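Twin-arginine translocation pathway signal protein (PDB 2RJO) probably serves as a periplasmic sugar-binding protein, holding beta-D-galactopyranose in the cleft between its two lobes. Local coordinates at residues Y19-F30 and W251-S262; L58-L67 and I80-Y90. All coordinates share one frame; numbering follows the deposited sequence.

Contact 1 (Y19-F30 and W251-S262); sequences YYTAFNKGAQSF and WDPFWLGGIGLS. With GAL (beta-D-galactopyranose), chain B.
F23 on one helix and F254 on the other set CG trans to the backbone N (chi1 -173° and 179°), as do Y19 and F30, and each ring thereby meets the backbone or a side chain of the facing helix. Two helices of one lobe of a periplasmic binding protein fold, 19-30 and 253-262, run side by side with their axes 6.2 Å apart at closest approach and 40° between their directions. G26 and G257 bring bare CA atoms against the facing backbone, so the helices pack backbone to backbone through CA-H...O contacts: G26 CA to F254 O at 3.2 Å, G257 CA to F23 O at 3.4 Å, and F23 CA to P253 O at 3.4 Å, the last almost straight. F254 is a knob in the hole formed by A22, K25, G26 and S29, with G26 CA over its ring face, 3.7 Å from the centroid. In the same CH-pi manner G257 CA lies over the F23 ring, while L256 CB meets that ring at its edge. Farther along, S262 CB lies over a face of F30, and S262 OG is hydrogen-bonded to W310 O. Toward the sugar, P253 CB packs over one face of Y19, 4.0 Å from the ring centroid, and galactose C3 lies over the opposite face. The Y19 hydroxyl is hydrogen-bonded to W95 NE1, which fixes the far end of this pocket ring. D252 caps the N-terminus of helix 253-262 and also forms a salt bridge with R316. Its OD1 accepts from W255 N at 3.3 Å, the N-H approaching from above the carboxylate plane.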
loop_
_atom_site.group_PDB
_atom_site.type_symbol
_atom_site.label_atom_id
_atom_site.label_comp_id
_atom_site.label_asym_id
_atom_site.label_seq_id
_atom_site.Cartn_x
_atom_site.Cartn_y
_atom_site.Cartn_z
ATOM N N TYR A 19 -2.545 5.568 5.852
ATOM C CA TYR A 19 -1.854 5.271 4.605
ATOM C C TYR A 19 -2.541 6.049 3.478
ATOM O O TYR A 19 -1.888 6.732 2.696
ATOM C CB TYR A 19 -1.912 3.767 4.301
ATOM C CG TYR A 19 -1.474 3.439 2.896
ATOM C CD1 TYR A 19 -0.124 3.314 2.572
ATOM C CD2 TYR A 19 -2.411 3.309 1.875
ATOM C CE1 TYR A 19 0.284 3.068 1.251
ATOM C CE2 TYR A 19 -2.020 3.070 0.557
ATOM C CZ TYR A 19 -0.675 2.949 0.247
ATOM O OH TYR A 19 -0.304 2.713 -1.060
ATOM N N TYR A 20 -3.862 5.933 3.413
ATOM C CA TYR A 20 -4.662 6.596 2.394
ATOM C C TYR A 20 -4.838 8.086 2.633
ATOM O O TYR A 20 -5.135 8.833 1.698
ATOM C CB TYR A 20 -6.033 5.916 2.281
ATOM C CG TYR A 20 -5.966 4.572 1.594
ATOM C CD1 TYR A 20 -6.451 3.420 2.214
ATOM C CD2 TYR A 20 -5.408 4.447 0.321
ATOM C CE1 TYR A 20 -6.380 2.170 1.577
ATOM C CE2 TYR A 20 -5.334 3.205 -0.322
ATOM C CZ TYR A 20 -5.823 2.073 0.314
ATOM O OH TYR A 20 -5.752 0.847 -0.311
ATOM N N THR A 21 -4.679 8.523 3.880
ATOM C CA THR A 21 -4.804 9.939 4.170
ATOM C C THR A 21 -3.686 10.643 3.408
ATOM O O THR A 21 -3.901 11.690 2.803
ATOM C CB THR A 21 -4.650 10.232 5.668
ATOM O OG1 THR A 21 -5.705 9.586 6.394
ATOM C CG2 THR A 21 -4.725 11.733 5.915
ATOM N N ALA A 22 -2.496 10.046 3.436
ATOM C CA ALA A 22 -1.336 10.591 2.752
ATOM C C ALA A 22 -1.447 10.369 1.239
ATOM O O ALA A 22 -1.099 11.241 0.440
ATOM C CB ALA A 22 -0.090 9.934 3.278
ATOM N N PHE A 23 -1.928 9.191 0.856
ATOM C CA PHE A 23 -2.095 8.866 -0.555
ATOM C C PHE A 23 -2.936 9.951 -1.220
ATOM O O PHE A 23 -2.610 10.439 -2.296
ATOM C CB PHE A 23 -2.800 7.519 -0.685
ATOM C CG PHE A 23 -2.887 7.010 -2.090
ATOM C CD1 PHE A 23 -1.739 6.627 -2.777
ATOM C CD2 PHE A 23 -4.118 6.875 -2.716
ATOM C CE1 PHE A 23 -1.815 6.115 -4.079
ATOM C CE2 PHE A 23 -4.210 6.359 -4.025
ATOM C CZ PHE A 23 -3.052 5.979 -4.698
ATOM N N ASN A 24 -4.026 10.309 -0.556
ATOM C CA ASN A 24 -4.946 11.323 -1.029
ATOM C C ASN A 24 -4.289 12.710 -1.048
ATOM O O ASN A 24 -4.522 13.506 -1.959
ATOM C CB ASN A 24 -6.178 11.339 -0.123
ATOM C CG ASN A 24 -7.085 12.517 -0.397
ATOM O OD1 ASN A 24 -7.429 13.263 0.517
ATOM N ND2 ASN A 24 -7.477 12.694 -1.658
ATOM N N LYS A 25 -3.478 12.980 -0.029
ATOM C CA LYS A 25 -2.759 14.243 0.120
ATOM C C LYS A 25 -1.834 14.452 -1.063
ATOM O O LYS A 25 -1.750 15.547 -1.612
ATOM C CB LYS A 25 -1.911 14.214 1.392
ATOM C CG LYS A 25 -2.217 15.290 2.419
ATOM C CD LYS A 25 -3.564 15.077 3.082
ATOM C CE LYS A 25 -3.597 15.718 4.471
ATOM N NZ LYS A 25 -2.615 15.061 5.411
ATOM N N GLY A 26 -1.116 13.395 -1.431
ATOM C CA GLY A 26 -0.195 13.464 -2.555
ATOM C C GLY A 26 -0.885 13.756 -3.873
ATOM O O GLY A 26 -0.388 14.563 -4.659
ATOM N N ALA A 27 -2.019 13.104 -4.127
ATOM C CA ALA A 27 -2.768 13.320 -5.364
ATOM C C ALA A 27 -3.235 14.770 -5.403
ATOM O O ALA A 27 -3.102 15.471 -6.408
ATOM C CB ALA A 27 -3.975 12.386 -5.418
ATOM N N GLN A 28 -3.796 15.189 -4.278
ATOM C CA GLN A 28 -4.307 16.533 -4.060
ATOM C C GLN A 28 -3.188 17.526 -4.370
ATOM O O GLN A 28 -3.392 18.515 -5.068
ATOM C CB GLN A 28 -4.718 16.641 -2.592
ATOM C CG GLN A 28 -5.759 17.667 -2.241
ATOM C CD GLN A 28 -6.115 17.602 -0.761
ATOM O OE1 GLN A 28 -5.293 17.916 0.104
ATOM N NE2 GLN A 28 -7.339 17.171 -0.461
ATOM N N SER A 29 -1.995 17.241 -3.852
ATOM C CA SER A 29 -0.839 18.103 -4.068
ATOM C C SER A 29 -0.384 18.139 -5.522
ATOM O O SER A 29 0.101 19.166 -5.994
ATOM C CB SER A 29 0.322 17.670 -3.173
ATOM O OG SER A 29 1.502 18.389 -3.481
ATOM N N PHE A 30 -0.529 17.031 -6.242
ATOM C CA PHE A 30 -0.122 17.034 -7.634
ATOM C C PHE A 30 -1.108 17.818 -8.490
ATOM O O PHE A 30 -0.710 18.565 -9.376
ATOM C CB PHE A 30 -0.025 15.622 -8.189
ATOM C CG PHE A 30 0.215 15.597 -9.665
ATOM C CD1 PHE A 30 1.463 15.933 -10.182
ATOM C CD2 PHE A 30 -0.828 15.337 -10.545
ATOM C CE1 PHE A 30 1.669 16.016 -11.558
ATOM C CE2 PHE A 30 -0.635 15.416 -11.923
ATOM C CZ PHE A 30 0.611 15.755 -12.434
ATOM N N TRP A 251 6.305 3.104 1.865
ATOM C CA TRP A 251 5.962 3.028 0.444
ATOM C C TRP A 251 5.821 4.447 -0.080
ATOM O O TRP A 251 5.779 4.678 -1.283
ATOM C CB TRP A 251 4.612 2.335 0.235
ATOM C CG TRP A 251 4.372 1.044 0.982
ATOM C CD1 TRP A 251 3.284 0.749 1.757
ATOM C CD2 TRP A 251 5.160 -0.156 0.931
ATOM N NE1 TRP A 251 3.339 -0.555 2.180
ATOM C CE2 TRP A 251 4.478 -1.137 1.688
ATOM C CE3 TRP A 251 6.368 -0.505 0.314
ATOM C CZ2 TRP A 251 4.968 -2.441 1.848
ATOM C CZ3 TRP A 251 6.855 -1.806 0.475
ATOM C CH2 TRP A 251 6.152 -2.756 1.234
ATOM N N ASP A 252 5.726 5.392 0.844
ATOM C CA ASP A 252 5.563 6.791 0.496
ATOM C C ASP A 252 4.241 6.969 -0.255
ATOM O O ASP A 252 4.214 7.230 -1.458
ATOM C CB ASP A 252 6.723 7.264 -0.370
ATOM C CG ASP A 252 6.920 8.753 -0.293
ATOM O OD1 ASP A 252 5.964 9.456 0.111
ATOM O OD2 ASP A 252 8.023 9.219 -0.646
ATOM N N PRO A 253 3.119 6.792 0.456
ATOM C CA PRO A 253 1.789 6.934 -0.135
ATOM C C PRO A 253 1.603 8.317 -0.744
ATOM O O PRO A 253 1.006 8.457 -1.809
ATOM C CB PRO A 253 0.850 6.650 1.041
ATOM C CG PRO A 253 1.700 6.921 2.257
ATOM C CD PRO A 253 3.029 6.366 1.861
ATOM N N PHE A 254 2.124 9.340 -0.080
ATOM C CA PHE A 254 2.028 10.693 -0.612
ATOM C C PHE A 254 2.552 10.684 -2.051
ATOM O O PHE A 254 1.852 11.061 -2.977
ATOM C CB PHE A 254 2.874 11.644 0.226
ATOM C CG PHE A 254 2.851 13.061 -0.258
ATOM C CD1 PHE A 254 1.907 13.960 0.228
ATOM C CD2 PHE A 254 3.777 13.502 -1.199
ATOM C CE1 PHE A 254 1.882 15.287 -0.216
ATOM C CE2 PHE A 254 3.762 14.826 -1.653
ATOM C CZ PHE A 254 2.810 15.722 -1.157
ATOM N N TRP A 255 3.795 10.252 -2.224
ATOM C CA TRP A 255 4.411 10.180 -3.544
ATOM C C TRP A 255 3.595 9.297 -4.498
ATOM O O TRP A 255 3.372 9.658 -5.655
ATOM C CB TRP A 255 5.828 9.617 -3.428
ATOM C CG TRP A 255 6.481 9.427 -4.753
ATOM C CD1 TRP A 255 7.023 10.393 -5.543
ATOM C CD2 TRP A 255 6.626 8.197 -5.467
ATOM N NE1 TRP A 255 7.498 9.844 -6.712
ATOM C CE2 TRP A 255 7.265 8.491 -6.689
ATOM C CE3 TRP A 255 6.274 6.867 -5.195
ATOM C CZ2 TRP A 255 7.561 7.510 -7.637
ATOM C CZ3 TRP A 255 6.569 5.886 -6.145
ATOM C CH2 TRP A 255 7.205 6.215 -7.344
ATOM N N LEU A 256 3.166 8.136 -4.016
ATOM C CA LEU A 256 2.378 7.232 -4.838
ATOM C C LEU A 256 1.136 7.922 -5.375
ATOM O O LEU A 256 0.805 7.788 -6.548
ATOM C CB LEU A 256 1.954 6.001 -4.034
ATOM C CG LEU A 256 2.952 4.856 -3.960
ATOM C CD1 LEU A 256 2.523 3.856 -2.897
ATOM C CD2 LEU A 256 3.036 4.201 -5.325
ATOM N N GLY A 257 0.456 8.661 -4.501
ATOM C CA GLY A 257 -0.755 9.368 -4.884
ATOM C C GLY A 257 -0.591 10.393 -5.991
ATOM O O GLY A 257 -1.463 10.530 -6.857
ATOM N N GLY A 258 0.522 11.120 -5.961
ATOM C CA GLY A 258 0.764 12.132 -6.967
ATOM C C GLY A 258 1.411 11.617 -8.233
ATOM O O GLY A 258 0.995 11.990 -9.329
ATOM N N ILE A 259 2.420 10.764 -8.093
ATOM C CA ILE A 259 3.116 10.226 -9.252
ATOM C C ILE A 259 2.180 9.434 -10.176
ATOM O O ILE A 259 2.271 9.553 -11.392
ATOM C CB ILE A 259 4.298 9.326 -8.819
ATOM C CG1 ILE A 259 5.398 9.366 -9.888
ATOM C CG2 ILE A 259 3.818 7.882 -8.623
ATOM C CD1 ILE A 259 5.977 10.743 -10.134
ATOM N N GLY A 260 1.279 8.642 -9.597
ATOM C CA GLY A 260 0.344 7.871 -10.402
ATOM C C GLY A 260 -0.376 8.764 -11.399
ATOM O O GLY A 260 -0.458 8.442 -12.589
ATOM N N LEU A 261 -0.887 9.893 -10.908
ATOM C CA LEU A 261 -1.588 10.865 -11.743
ATOM C C LEU A 261 -0.630 11.570 -12.708
ATOM O O LEU A 261 -0.994 11.873 -13.835
ATOM C CB LEU A 261 -2.267 11.921 -10.873
ATOM C CG LEU A 261 -3.418 11.525 -9.952
ATOM C CD1 LEU A 261 -3.829 12.748 -9.151
ATOM C CD2 LEU A 261 -4.596 10.995 -10.761
ATOM N N SER A 262 0.586 11.843 -12.249
ATOM C CA SER A 262 1.572 12.503 -13.087
ATOM C C SER A 262 1.835 11.659 -14.343
ATOM O O SER A 262 1.801 12.175 -15.460
ATOM C CB SER A 262 2.864 12.714 -12.296
ATOM O OG SER A 262 3.818 13.429 -13.051
HETATM C C1 GAL B . -3.947 -0.689 2.400
HETATM C C2 GAL B . -2.574 -1.059 3.009
HETATM C C3 GAL B . -1.500 -0.960 1.903
HETATM C C4 GAL B . -1.872 -1.929 0.767
HETATM C C5 GAL B . -3.273 -1.500 0.246
HETATM C C6 GAL B . -3.679 -2.438 -0.871
HETATM O O1 GAL B . -4.954 -0.796 3.423
HETATM O O2 GAL B . -2.254 -0.148 4.059
HETATM O O3 GAL B . -0.224 -1.324 2.424
HETATM O O4 GAL B . -1.945 -3.253 1.295
HETATM O O5 GAL B . -4.274 -1.598 1.312
HETATM O O6 GAL B . -4.950 -2.028 -1.336
#

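Contact 2 (L58-L67 and I80-Y90); sequences LQKTGGNLVL and IVEACSKAGAY
Y90 O receives the N-H of L67 at 2.9 Å and also the CA-H of V66, whose CA is 3.4 Å away. The companion bond, Y90 N to L65 O at 3.1 Å, is similarly straight, 170° at the hydrogen, so Y90 bridges V66 in parallel register. L65 O, besides accepting that bond, touches A89 CB at 3.3 Å. On the helix side of this pairing, L58 divides its two methyls: CD1 rests against A83 CB and the A83 carbonyl, whereas CD2 reaches A89 CB at 3.7 Å and A87 CB. L67, with CG trans to its backbone N (chi1 178°), directs CD2 onto I80 CG2 at 4.0 Å, the two side chains crossing at about a right angle. Both helices end in Schellman motifs, and G63 CA comes within 3.4 Å of A87 O. The G88 turn joins helix 74-87 to strand 90-94 within the beta-alpha-beta crossover 65-94, while the G62 turn leads from helix 47-60 into its first strand. Helix 47-60 lies beside helix 74-87, I80 touching I51 and I54; strand 7-12 borders strand 65-69, and V66 and Y90 pack against helix 253-268.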
loop_
_atom_site.group_PDB
_atom_site.type_symbol
_atom_site.label_atom_id
_atom_site.label_comp_id
_atom_site.label_asym_id
_atom_site.label_seq_id
_atom_site.Cartn_x
_atom_site.Cartn_y
_atom_site.Cartn_z
ATOM N N LEU A 58 -16.521 9.051 -15.314
ATOM C CA LEU A 58 -16.119 8.904 -16.704
ATOM C C LEU A 58 -17.184 9.528 -17.594
ATOM O O LEU A 58 -16.873 10.074 -18.643
ATOM C CB LEU A 58 -15.922 7.428 -17.056
ATOM C CG LEU A 58 -14.694 6.713 -16.479
ATOM C CD1 LEU A 58 -14.742 5.244 -16.872
ATOM C CD2 LEU A 58 -13.408 7.341 -17.000
ATOM N N GLN A 59 -18.439 9.461 -17.150
ATOM C CA GLN A 59 -19.566 10.026 -17.890
ATOM C C GLN A 59 -19.638 11.549 -17.853
ATOM O O GLN A 59 -19.850 12.188 -18.890
ATOM C CB GLN A 59 -20.886 9.484 -17.354
ATOM C CG GLN A 59 -21.221 8.077 -17.772
ATOM C CD GLN A 59 -22.623 7.702 -17.330
ATOM O OE1 GLN A 59 -23.610 8.343 -17.734
ATOM N NE2 GLN A 59 -22.725 6.674 -16.485
ATOM N N LYS A 60 -19.490 12.132 -16.666
ATOM C CA LYS A 60 -19.549 13.582 -16.521
ATOM C C LYS A 60 -18.351 14.315 -17.105
ATOM O O LYS A 60 -18.387 15.527 -17.256
ATOM C CB LYS A 60 -19.702 13.984 -15.054
ATOM C CG LYS A 60 -21.098 13.771 -14.495
ATOM C CD LYS A 60 -22.185 14.483 -15.315
ATOM C CE LYS A 60 -22.035 16.005 -15.255
ATOM N NZ LYS A 60 -22.919 16.635 -16.285
ATOM N N THR A 61 -17.285 13.593 -17.429
ATOM C CA THR A 61 -16.105 14.231 -18.000
ATOM C C THR A 61 -15.954 13.857 -19.466
ATOM O O THR A 61 -15.002 14.271 -20.119
ATOM C CB THR A 61 -14.801 13.830 -17.260
ATOM O OG1 THR A 61 -14.665 12.405 -17.257
ATOM C CG2 THR A 61 -14.806 14.349 -15.823
ATOM N N GLY A 62 -16.905 13.087 -19.982
ATOM C CA GLY A 62 -16.821 12.671 -21.367
ATOM C C GLY A 62 -15.489 11.989 -21.615
ATOM O O GLY A 62 -14.923 12.094 -22.703
ATOM N N GLY A 63 -14.984 11.299 -20.597
ATOM C CA GLY A 63 -13.716 10.606 -20.730
ATOM C C GLY A 63 -12.483 11.448 -20.448
ATOM O O GLY A 63 -11.393 10.902 -20.279
ATOM N N ASN A 64 -12.634 12.767 -20.395
ATOM C CA ASN A 64 -11.500 13.652 -20.138
ATOM C C ASN A 64 -11.088 13.533 -18.671
ATOM O O ASN A 64 -11.274 14.453 -17.876
ATOM C CB ASN A 64 -11.902 15.084 -20.491
ATOM C CG ASN A 64 -10.748 16.057 -20.408
ATOM O OD1 ASN A 64 -9.598 15.708 -20.685
ATOM N ND2 ASN A 64 -11.053 17.299 -20.043
ATOM N N LEU A 65 -10.514 12.383 -18.329
ATOM C CA LEU A 65 -10.123 12.103 -16.954
ATOM C C LEU A 65 -8.831 11.291 -16.818
ATOM O O LEU A 65 -8.508 10.463 -17.669
ATOM C CB LEU A 65 -11.282 11.365 -16.265
ATOM C CG LEU A 65 -11.081 10.643 -14.927
ATOM C CD1 LEU A 65 -10.989 11.635 -13.789
ATOM C CD2 LEU A 65 -12.256 9.699 -14.691
ATOM N N VAL A 66 -8.102 11.552 -15.738
ATOM C CA VAL A 66 -6.872 10.840 -15.428
ATOM C C VAL A 66 -7.068 10.249 -14.034
ATOM O O VAL A 66 -7.144 10.975 -13.045
ATOM C CB VAL A 66 -5.645 11.773 -15.407
ATOM C CG1 VAL A 66 -4.414 11.002 -14.948
ATOM C CG2 VAL A 66 -5.407 12.346 -16.794
ATOM N N LEU A 67 -7.146 8.927 -13.974
ATOM C CA LEU A 67 -7.375 8.221 -12.725
ATOM C C LEU A 67 -6.181 7.455 -12.153
ATOM O O LEU A 67 -5.490 6.737 -12.874
ATOM C CB LEU A 67 -8.537 7.252 -12.922
ATOM C CG LEU A 67 -8.911 6.380 -11.729
ATOM C CD1 LEU A 67 -9.475 7.267 -10.640
ATOM C CD2 LEU A 67 -9.920 5.343 -12.151
ATOM N N ILE A 80 -12.261 -1.724 -14.160
ATOM C CA ILE A 80 -11.942 -0.304 -14.111
ATOM C C ILE A 80 -11.139 0.069 -15.347
ATOM O O ILE A 80 -11.415 1.068 -15.995
ATOM C CB ILE A 80 -11.101 0.040 -12.863
ATOM C CG1 ILE A 80 -11.949 -0.137 -11.607
ATOM C CG2 ILE A 80 -10.543 1.464 -12.974
ATOM C CD1 ILE A 80 -11.171 0.055 -10.326
ATOM N N VAL A 81 -10.139 -0.744 -15.660
ATOM C CA VAL A 81 -9.295 -0.497 -16.820
ATOM C C VAL A 81 -10.096 -0.560 -18.118
ATOM O O VAL A 81 -9.844 0.202 -19.042
ATOM C CB VAL A 81 -8.160 -1.523 -16.894
ATOM C CG1 VAL A 81 -7.434 -1.397 -18.220
ATOM C CG2 VAL A 81 -7.207 -1.320 -15.735
ATOM N N GLU A 82 -11.061 -1.476 -18.178
ATOM C CA GLU A 82 -11.896 -1.626 -19.359
ATOM C C GLU A 82 -12.742 -0.376 -19.525
ATOM O O GLU A 82 -12.871 0.143 -20.626
ATOM C CB GLU A 82 -12.814 -2.835 -19.217
ATOM C CG GLU A 82 -12.234 -4.159 -19.714
ATOM C CD GLU A 82 -12.869 -5.367 -19.033
ATOM O OE1 GLU A 82 -14.027 -5.261 -18.549
ATOM O OE2 GLU A 82 -12.210 -6.431 -18.985
ATOM N N ALA A 83 -13.316 0.099 -18.421
ATOM C CA ALA A 83 -14.156 1.291 -18.438
ATOM C C ALA A 83 -13.382 2.531 -18.895
ATOM O O ALA A 83 -13.889 3.345 -19.664
ATOM C CB ALA A 83 -14.750 1.522 -17.052
ATOM N N CYS A 84 -12.151 2.680 -18.422
ATOM C CA CYS A 84 -11.337 3.829 -18.810
ATOM C C CYS A 84 -10.963 3.751 -20.281
ATOM O O CYS A 84 -11.027 4.745 -21.004
ATOM C CB CYS A 84 -10.059 3.880 -17.969
ATOM S SG CYS A 84 -10.329 4.201 -16.220
ATOM N N SER A 85 -10.570 2.559 -20.710
ATOM C CA SER A 85 -10.164 2.320 -22.088
ATOM C C SER A 85 -11.245 2.695 -23.102
ATOM O O SER A 85 -10.950 3.292 -24.132
ATOM C CB SER A 85 -9.782 0.851 -22.270
ATOM O OG SER A 85 -9.280 0.612 -23.574
ATOM N N LYS A 86 -12.495 2.339 -22.814
ATOM C CA LYS A 86 -13.594 2.654 -23.715
ATOM C C LYS A 86 -13.971 4.128 -23.643
ATOM O O LYS A 86 -14.481 4.690 -24.611
ATOM C CB LYS A 86 -14.818 1.805 -23.380
ATOM C CG LYS A 86 -14.648 0.336 -23.709
ATOM C CD LYS A 86 -15.725 -0.496 -23.051
ATOM C CE LYS A 86 -15.604 -1.957 -23.434
ATOM N NZ LYS A 86 -16.561 -2.784 -22.649
ATOM N N ALA A 87 -13.739 4.744 -22.491
ATOM C CA ALA A 87 -14.047 6.153 -22.316
ATOM C C ALA A 87 -12.925 7.019 -22.889
ATOM O O ALA A 87 -13.108 8.213 -23.104
ATOM C CB ALA A 87 -14.233 6.459 -20.856
ATOM N N GLY A 88 -11.769 6.412 -23.136
ATOM C CA GLY A 88 -10.649 7.165 -23.665
ATOM C C GLY A 88 -9.867 7.861 -22.563
ATOM O O GLY A 88 -8.989 8.690 -22.833
ATOM N N ALA A 89 -10.193 7.548 -21.314
ATOM C CA ALA A 89 -9.492 8.140 -20.181
ATOM C C ALA A 89 -8.174 7.388 -19.965
ATOM O O ALA A 89 -7.925 6.368 -20.609
ATOM C CB ALA A 89 -10.359 8.047 -18.939
ATOM N N TYR A 90 -7.339 7.894 -19.059
ATOM C CA TYR A 90 -6.051 7.275 -18.755
ATOM C C TYR A 90 -6.032 6.845 -17.294
ATOM O O TYR A 90 -6.448 7.604 -16.414
ATOM C CB TYR A 90 -4.928 8.270 -19.030
ATOM C CG TYR A 90 -4.741 8.549 -20.503
ATOM C CD1 TYR A 90 -3.757 7.892 -21.229
ATOM C CD2 TYR A 90 -5.612 9.398 -21.194
ATOM C CE1 TYR A 90 -3.640 8.052 -22.601
ATOM C CE2 TYR A 90 -5.505 9.566 -22.578
ATOM C CZ TYR A 90 -4.512 8.882 -23.273
ATOM O OH TYR A 90 -4.396 9.003 -24.639
#

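Overall arrangement
Both contacts are largely buried, but contact 1 is the more central, its centre about 11 Å from the centre of the chain, against about 24 Å for that of contact 2, and it alone contributes residues to the galactose pocket. Contact 1 joins helices distant in sequence; nested within the loop that it closes, contact 2 ties strand and helix ends only 13 residues apart. Their chemistry differs accordingly: glycine-rich CA-H...O and aromatic CH-pi contacts between helices in the first, straight parallel-strand hydrogen bonds and aliphatic packing in the second. With centres about 20 Å apart, they nevertheless touch where L261 CD2 of contact 1 lies 3.4 Å from V66 O of contact 2, joining helix 253-268 to the sheet.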